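Local coordinates for protein putative oxidoreductase (PDB 3NX4) that binds NADP and probably reduces acryloyl-CoA with NADPH, as a member of the medium-chain dehydrogenase/reductase superfamily, at residues A[31-36]-A[68-73]; A[219-224]-A[247-252]. All coordinates share one frame; numbering follows the deposited sequence.

Contact 1: residues A[31-36]-A[68-73]; sequences TVDVHW and TVHASE
A classic beta bulge interrupts an antiparallel strand pair in the GroES-like domain, where strand 30-39 runs against strand 64-72. D33 and T68 form a hydrogen-bonded pair: D33 N reaches T68 O at 2.8 Å and T68 N reaches D33 O at 3.0 Å, both donors lying above the carbonyl planes. V32 and V69 follow as the non-hydrogen-bonded pair, with their CA atoms 4.4 Å apart. Beyond them the register slips by one residue, because H70 and A71 both face T31. T31 O therefore receives two N-H groups, H70 N at 2.8 Å, in the carbonyl plane, and A71 N, a longer, weak bond. T31 N closes the ladder on A71 O at 2.9 Å, nearly along the C=O axis.

T31, D33, T68 and A71 share one face of the pair; V32 and V69, both buried, lie on the other. H70, with CG anti to the backbone N (chi1 173°), runs alongside T31, and its CB sits 3.7 Å from D33 OD2. The D33 carboxylate and the H70 ring are inclined by 32° and cross obliquely without a bond; D33 OD1 makes a long, weak ion pair with R101. H35 turns CG beside its own backbone N (chi1 -63°), which lays the ring over D33 O. The ring edge at CE1 meets T68 OG1 at 3.1 Å, near the ring plane, while that hydroxyl is hydrogen-bonded to E82.

Strand 30-39 also pairs with strand 101-104, V32 bonding through its backbone to A102 and V34 to E100. A second classic bulge sets H35 and W36 opposite A66, and W36 packs on helix 118-140 and strand 318-322.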
loop_
_atom_site.group_PDB
_atom_site.type_symbol
_atom_site.label_atom_id
_atom_site.label_comp_id
_atom_site.label_asym_id
_atom_site.label_seq_id
_atom_site.Cartn_x
_atom_site.Cartn_y
_atom_site.Cartn_z
ATOM N N THR A 31 24.770 -28.905 7.685
ATOM C CA THR A 31 25.004 -28.793 9.119
ATOM C C THR A 31 25.934 -27.633 9.423
ATOM O O THR A 31 27.041 -27.549 8.888
ATOM C CB THR A 31 25.613 -30.080 9.695
ATOM O OG1 THR A 31 24.660 -31.138 9.582
ATOM C CG2 THR A 31 25.980 -29.879 11.160
ATOM N N VAL A 32 25.476 -26.740 10.291
ATOM C CA VAL A 32 26.211 -25.524 10.592
ATOM C C VAL A 32 26.604 -25.471 12.057
ATOM O O VAL A 32 25.779 -25.712 12.938
ATOM C CB VAL A 32 25.359 -24.283 10.257
ATOM C CG1 VAL A 32 26.128 -23.014 10.542
ATOM C CG2 VAL A 32 24.901 -24.337 8.790
ATOM N N ASP A 33 27.874 -25.176 12.309
ATOM C CA ASP A 33 28.332 -24.885 13.657
ATOM C C ASP A 33 28.102 -23.400 13.890
ATOM O O ASP A 33 28.760 -22.563 13.274
ATOM C CB ASP A 33 29.810 -25.236 13.809
ATOM C CG ASP A 33 30.079 -26.720 13.614
ATOM O OD1 ASP A 33 29.137 -27.529 13.770
ATOM O OD2 ASP A 33 31.236 -27.075 13.312
ATOM N N VAL A 34 27.147 -23.092 14.761
ATOM C CA VAL A 34 26.686 -21.725 14.978
ATOM C C VAL A 34 27.624 -20.948 15.883
ATOM O O VAL A 34 28.021 -21.433 16.942
ATOM C CB VAL A 34 25.269 -21.715 15.581
ATOM C CG1 VAL A 34 24.836 -20.291 15.917
ATOM C CG2 VAL A 34 24.280 -22.381 14.606
ATOM N N HIS A 35 27.976 -19.735 15.472
ATOM C CA HIS A 35 28.870 -18.908 16.275
ATOM C C HIS A 35 28.160 -17.697 16.851
ATOM O O HIS A 35 28.534 -17.204 17.913
ATOM C CB HIS A 35 30.090 -18.490 15.457
ATOM C CG HIS A 35 30.929 -19.649 15.015
ATOM N ND1 HIS A 35 31.498 -19.724 13.763
ATOM C CD2 HIS A 35 31.274 -20.791 15.655
ATOM C CE1 HIS A 35 32.166 -20.859 13.652
ATOM N NE2 HIS A 35 32.044 -21.526 14.786
ATOM N N TRP A 36 27.128 -17.232 16.150
ATOM C CA TRP A 36 26.339 -16.090 16.596
ATOM C C TRP A 36 24.870 -16.297 16.280
ATOM O O TRP A 36 24.522 -16.940 15.286
ATOM C CB TRP A 36 26.811 -14.812 15.903
ATOM C CG TRP A 36 28.248 -14.514 16.141
ATOM C CD1 TRP A 36 29.303 -14.844 15.333
ATOM C CD2 TRP A 36 28.801 -13.834 17.267
ATOM N NE1 TRP A 36 30.478 -14.403 15.890
ATOM C CE2 TRP A 36 30.197 -13.786 17.081
ATOM C CE3 TRP A 36 28.252 -13.255 18.421
ATOM C CZ2 TRP A 36 31.053 -13.184 18.005
ATOM C CZ3 TRP A 36 29.103 -12.665 19.335
ATOM C CH2 TRP A 36 30.486 -12.628 19.120
ATOM N N THR A 68 29.718 -21.604 10.625
ATOM C CA THR A 68 30.551 -22.256 9.634
ATOM C C THR A 68 29.981 -23.626 9.309
ATOM O O THR A 68 29.619 -24.386 10.207
ATOM C CB THR A 68 31.990 -22.443 10.182
ATOM O OG1 THR A 68 32.498 -21.178 10.616
ATOM C CG2 THR A 68 32.909 -23.007 9.116
ATOM N N VAL A 69 29.917 -23.947 8.023
ATOM C CA VAL A 69 29.435 -25.249 7.585
ATOM C C VAL A 69 30.363 -26.352 8.090
ATOM O O VAL A 69 31.570 -26.323 7.848
ATOM C CB VAL A 69 29.329 -25.309 6.048
ATOM C CG1 VAL A 69 28.975 -26.727 5.575
ATOM C CG2 VAL A 69 28.307 -24.278 5.548
ATOM N N HIS A 70 29.803 -27.313 8.817
ATOM C CA HIS A 70 30.577 -28.487 9.225
ATOM C C HIS A 70 30.551 -29.527 8.109
ATOM O O HIS A 70 31.581 -30.096 7.746
ATOM C CB HIS A 70 30.009 -29.112 10.493
ATOM C CG HIS A 70 30.660 -30.413 10.859
ATOM N ND1 HIS A 70 31.982 -30.501 11.241
ATOM C CD2 HIS A 70 30.176 -31.677 10.890
ATOM C CE1 HIS A 70 32.282 -31.761 11.502
ATOM N NE2 HIS A 70 31.204 -32.496 11.290
ATOM N N ALA A 71 29.359 -29.774 7.573
ATOM C CA ALA A 71 29.189 -30.725 6.479
ATOM C C ALA A 71 28.017 -30.314 5.602
ATOM O O ALA A 71 27.082 -29.670 6.072
ATOM C CB ALA A 71 28.975 -32.127 7.023
ATOM N N SER A 72 28.067 -30.696 4.331
ATOM C CA SER A 72 27.010 -30.354 3.391
ATOM C C SER A 72 26.779 -31.442 2.345
ATOM O O SER A 72 27.724 -31.932 1.738
ATOM C CB SER A 72 27.343 -29.055 2.665
ATOM O OG SER A 72 26.387 -28.798 1.645
ATOM N N GLU A 73 25.515 -31.791 2.138
ATOM C CA GLU A 73 25.100 -32.634 1.016
ATOM C C GLU A 73 24.550 -31.778 -0.125
ATOM O O GLU A 73 24.108 -32.293 -1.149
ATOM C CB GLU A 73 24.035 -33.628 1.464
ATOM C CG GLU A 73 24.575 -34.807 2.251
ATOM C CD GLU A 73 23.467 -35.682 2.804
ATOM O OE1 GLU A 73 22.445 -35.127 3.265
ATOM O OE2 GLU A 73 23.616 -36.923 2.773
#

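Contact 2: residues A[219-224]-A[247-252]; sequences VGDKVL and ALPTTV. With NAP (NADP nicotinamide-adenine-dinucleotide phosphate), chain C.
The adenine of NADP is approached from off its plane, at the C2A-N3A side, by the two methyls of V219: CG1 lies 3.4 Å from NAP C2A and CG2 3.8 Å from NAP N3A. The D221 carboxylate, with CG anti to the backbone N (chi1 -160°), turns OD1 to the CB of A247 at 4.0 Å. CD of the P249 ring lies 3.8 Å from D221 O.

The main chain of D221 carries the polar part. Its N and CA both lie 3.1 Å from A247 O, the N-H giving a weak, strongly bent hydrogen bond (121° at the hydrogen) and CA a C-H...O contact. G220 and D221 both have positive phi just where the chain turns toward helix 221-229, and G220 N is held by the D217 carboxylate. One turn on, L224 crosses L248 obliquely, the CD2 methyl of L224 meeting CD1 of L248 at 3.8 Å, so an apolar patch lies beside the polar one. P249 centres an inverse gamma turn in the strand, and T251 caps the backbone N of M253 as the chain enters helix 253-258.

A247, L248, T250 and T251 pair antiparallel with a strand of the second subunit, whose V252 packs on L224 and whose T250 packs on L248. This is the Rossmann-fold coenzyme domain: the turn between strand 212-217 and helix 221-229 borders the adenine through V219, and D221 and L224 meet strand 247-251, whose own sheet runs on across the dimer interface.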
loop_
_atom_site.group_PDB
_atom_site.type_symbol
_atom_site.label_atom_id
_atom_site.label_comp_id
_atom_site.label_asym_id
_atom_site.label_seq_id
_atom_site.Cartn_x
_atom_site.Cartn_y
_atom_site.Cartn_z
ATOM N N VAL A 219 5.229 -0.434 14.425
ATOM C CA VAL A 219 4.258 -0.436 15.508
ATOM C C VAL A 219 2.846 -0.879 15.159
ATOM O O VAL A 219 2.198 -1.550 15.934
ATOM C CB VAL A 219 4.189 0.955 16.163
ATOM C CG1 VAL A 219 3.208 0.959 17.304
ATOM C CG2 VAL A 219 5.555 1.399 16.608
ATOM N N GLY A 220 2.369 -0.480 13.994
ATOM C CA GLY A 220 1.028 -0.817 13.586
ATOM C C GLY A 220 0.001 -0.066 14.408
ATOM O O GLY A 220 0.294 0.939 15.021
ATOM N N ASP A 221 -1.222 -0.575 14.400
ATOM C CA ASP A 221 -2.306 -0.024 15.195
ATOM C C ASP A 221 -2.573 1.453 14.945
ATOM O O ASP A 221 -2.571 1.915 13.817
ATOM C CB ASP A 221 -2.001 -0.229 16.673
ATOM C CG ASP A 221 -3.239 -0.137 17.545
ATOM O OD1 ASP A 221 -4.261 -0.751 17.198
ATOM O OD2 ASP A 221 -3.182 0.556 18.572
ATOM N N LYS A 222 -2.791 2.183 16.030
ATOM C CA LYS A 222 -3.074 3.607 15.980
ATOM C C LYS A 222 -1.929 4.452 15.455
ATOM O O LYS A 222 -2.149 5.433 14.772
ATOM C CB LYS A 222 -3.545 4.129 17.333
ATOM C CG LYS A 222 -5.018 3.920 17.574
ATOM C CD LYS A 222 -5.415 4.322 18.976
ATOM C CE LYS A 222 -6.892 4.094 19.209
ATOM N NZ LYS A 222 -7.235 2.666 19.067
ATOM N N VAL A 223 -0.710 4.091 15.816
ATOM C CA VAL A 223 0.425 4.860 15.369
ATOM C C VAL A 223 0.497 4.803 13.851
ATOM O O VAL A 223 0.624 5.817 13.215
ATOM C CB VAL A 223 1.721 4.333 15.990
ATOM C CG1 VAL A 223 2.920 4.983 15.357
ATOM C CG2 VAL A 223 1.717 4.574 17.483
ATOM N N LEU A 224 0.339 3.615 13.291
ATOM C CA LEU A 224 0.356 3.443 11.851
ATOM C C LEU A 224 -0.806 4.185 11.226
ATOM O O LEU A 224 -0.651 4.822 10.199
ATOM C CB LEU A 224 0.300 1.968 11.482
ATOM C CG LEU A 224 0.123 1.628 10.007
ATOM C CD1 LEU A 224 1.166 2.320 9.169
ATOM C CD2 LEU A 224 0.160 0.132 9.804
ATOM N N ALA A 247 -4.058 -4.703 14.820
ATOM C CA ALA A 247 -5.188 -4.060 14.154
ATOM C C ALA A 247 -4.705 -2.862 13.342
ATOM O O ALA A 247 -3.656 -2.284 13.639
ATOM C CB ALA A 247 -6.248 -3.633 15.168
ATOM N N LEU A 248 -5.479 -2.491 12.331
ATOM C CA LEU A 248 -5.189 -1.320 11.513
ATOM C C LEU A 248 -6.467 -0.504 11.352
ATOM O O LEU A 248 -7.160 -0.635 10.354
ATOM C CB LEU A 248 -4.601 -1.706 10.162
ATOM C CG LEU A 248 -4.189 -0.512 9.303
ATOM C CD1 LEU A 248 -3.583 0.586 10.148
ATOM C CD2 LEU A 248 -3.244 -0.939 8.203
ATOM N N PRO A 249 -6.782 0.316 12.347
ATOM C CA PRO A 249 -8.007 1.119 12.328
ATOM C C PRO A 249 -7.812 2.401 11.542
ATOM O O PRO A 249 -7.595 3.462 12.112
ATOM C CB PRO A 249 -8.210 1.455 13.801
ATOM C CG PRO A 249 -6.842 1.503 14.351
ATOM C CD PRO A 249 -6.050 0.464 13.615
ATOM N N THR A 250 -7.902 2.282 10.226
ATOM C CA THR A 250 -7.688 3.400 9.325
ATOM C C THR A 250 -8.879 3.628 8.400
ATOM O O THR A 250 -9.929 3.016 8.555
ATOM C CB THR A 250 -6.394 3.207 8.497
ATOM O OG1 THR A 250 -6.155 4.363 7.693
ATOM C CG2 THR A 250 -6.501 1.988 7.608
ATOM N N THR A 251 -8.712 4.552 7.465
ATOM C CA THR A 251 -9.735 4.866 6.486
ATOM C C THR A 251 -9.097 4.845 5.108
ATOM O O THR A 251 -7.879 4.865 4.975
ATOM C CB THR A 251 -10.372 6.239 6.716
ATOM O OG1 THR A 251 -9.481 7.265 6.271
ATOM C CG2 THR A 251 -10.701 6.443 8.186
ATOM N N VAL A 252 -9.925 4.770 4.082
ATOM C CA VAL A 252 -9.436 4.759 2.719
ATOM C C VAL A 252 -8.969 6.143 2.273
ATOM O O VAL A 252 -8.394 6.280 1.202
ATOM C CB VAL A 252 -10.518 4.265 1.743
ATOM C CG1 VAL A 252 -10.970 2.869 2.110
ATOM C CG2 VAL A 252 -11.691 5.219 1.728
HETATM P PA NAP C . 11.725 -4.150 19.023
HETATM O O1A NAP C . 13.196 -4.095 19.059
HETATM O O2A NAP C . 11.028 -4.624 20.229
HETATM O O5B NAP C . 11.136 -2.743 18.547
HETATM C C5B NAP C . 9.774 -2.479 18.737
HETATM C C4B NAP C . 9.704 -1.019 19.160
HETATM O O4B NAP C . 8.363 -0.615 19.162
HETATM C C3B NAP C . 10.231 -0.796 20.580
HETATM O O3B NAP C . 11.604 -0.455 20.557
HETATM C C2B NAP C . 9.397 0.374 21.068
HETATM O O2B NAP C . 10.054 1.551 20.662
HETATM C C1B NAP C . 8.119 0.260 20.255
HETATM N N9A NAP C . 7.018 -0.318 21.040
HETATM C C8A NAP C . 7.060 -1.427 21.848
HETATM N N7A NAP C . 5.817 -1.622 22.355
HETATM C C5A NAP C . 4.993 -0.670 21.872
HETATM C C6A NAP C . 3.644 -0.402 22.065
HETATM N N6A NAP C . 2.902 -1.161 22.860
HETATM N N1A NAP C . 3.074 0.666 21.417
HETATM C C2A NAP C . 3.834 1.466 20.590
HETATM N N3A NAP C . 5.175 1.203 20.405
HETATM C C4A NAP C . 5.740 0.154 21.040
HETATM O O3 NAP C . 11.258 -5.122 17.818
HETATM P PN NAP C . 11.957 -5.404 16.404
HETATM O O1N NAP C . 12.733 -6.664 16.456
HETATM O O2N NAP C . 12.636 -4.150 16.007
HETATM O O5D NAP C . 10.627 -5.625 15.522
HETATM C C5D NAP C . 9.733 -4.548 15.371
HETATM C C4D NAP C . 8.404 -5.060 14.841
HETATM O O4D NAP C . 8.612 -5.559 13.541
HETATM C C3D NAP C . 7.876 -6.220 15.667
HETATM O O3D NAP C . 6.468 -6.137 15.727
HETATM C C2D NAP C . 8.277 -7.446 14.879
HETATM O O2D NAP C . 7.369 -8.503 15.069
HETATM C C1D NAP C . 8.194 -6.905 13.467
HETATM N N1N NAP C . 9.040 -7.614 12.498
HETATM C C2N NAP C . 8.425 -8.233 11.448
HETATM C C3N NAP C . 9.162 -8.905 10.477
HETATM C C7N NAP C . 8.510 -9.091 9.134
HETATM O O7N NAP C . 8.803 -10.226 8.360
HETATM N N7N NAP C . 7.660 -8.162 8.712
HETATM C C4N NAP C . 10.552 -8.939 10.588
HETATM C C5N NAP C . 11.172 -8.296 11.668
HETATM C C6N NAP C . 10.400 -7.625 12.614
HETATM P P2B NAP C . 10.011 2.884 21.584
HETATM O O1X NAP C . 11.072 3.812 21.059
HETATM O O2X NAP C . 8.655 3.537 21.466
HETATM O O3X NAP C . 10.294 2.476 23.005
#

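Overall arrangement
Contact 1 comes first along the chain and closes before contact 2 opens. Their centres are 42 Å apart, on opposite sides of the chain's centre, and their nearest atoms are about 25 Å apart, so they do not touch. Contact 1 belongs to the mixed beta sheet of the GroES-like domain, away from the annotated coenzyme sites. Contact 2 belongs to the Rossmann domain, between the start of the helix after strand 212-217 of the six-stranded parallel sheet and the later strand 247-251. Together they sample the two-domain plan of medium-chain dehydrogenases: one is a bulged strand pair, the other joins the edge of the coenzyme pocket to the subunit interface.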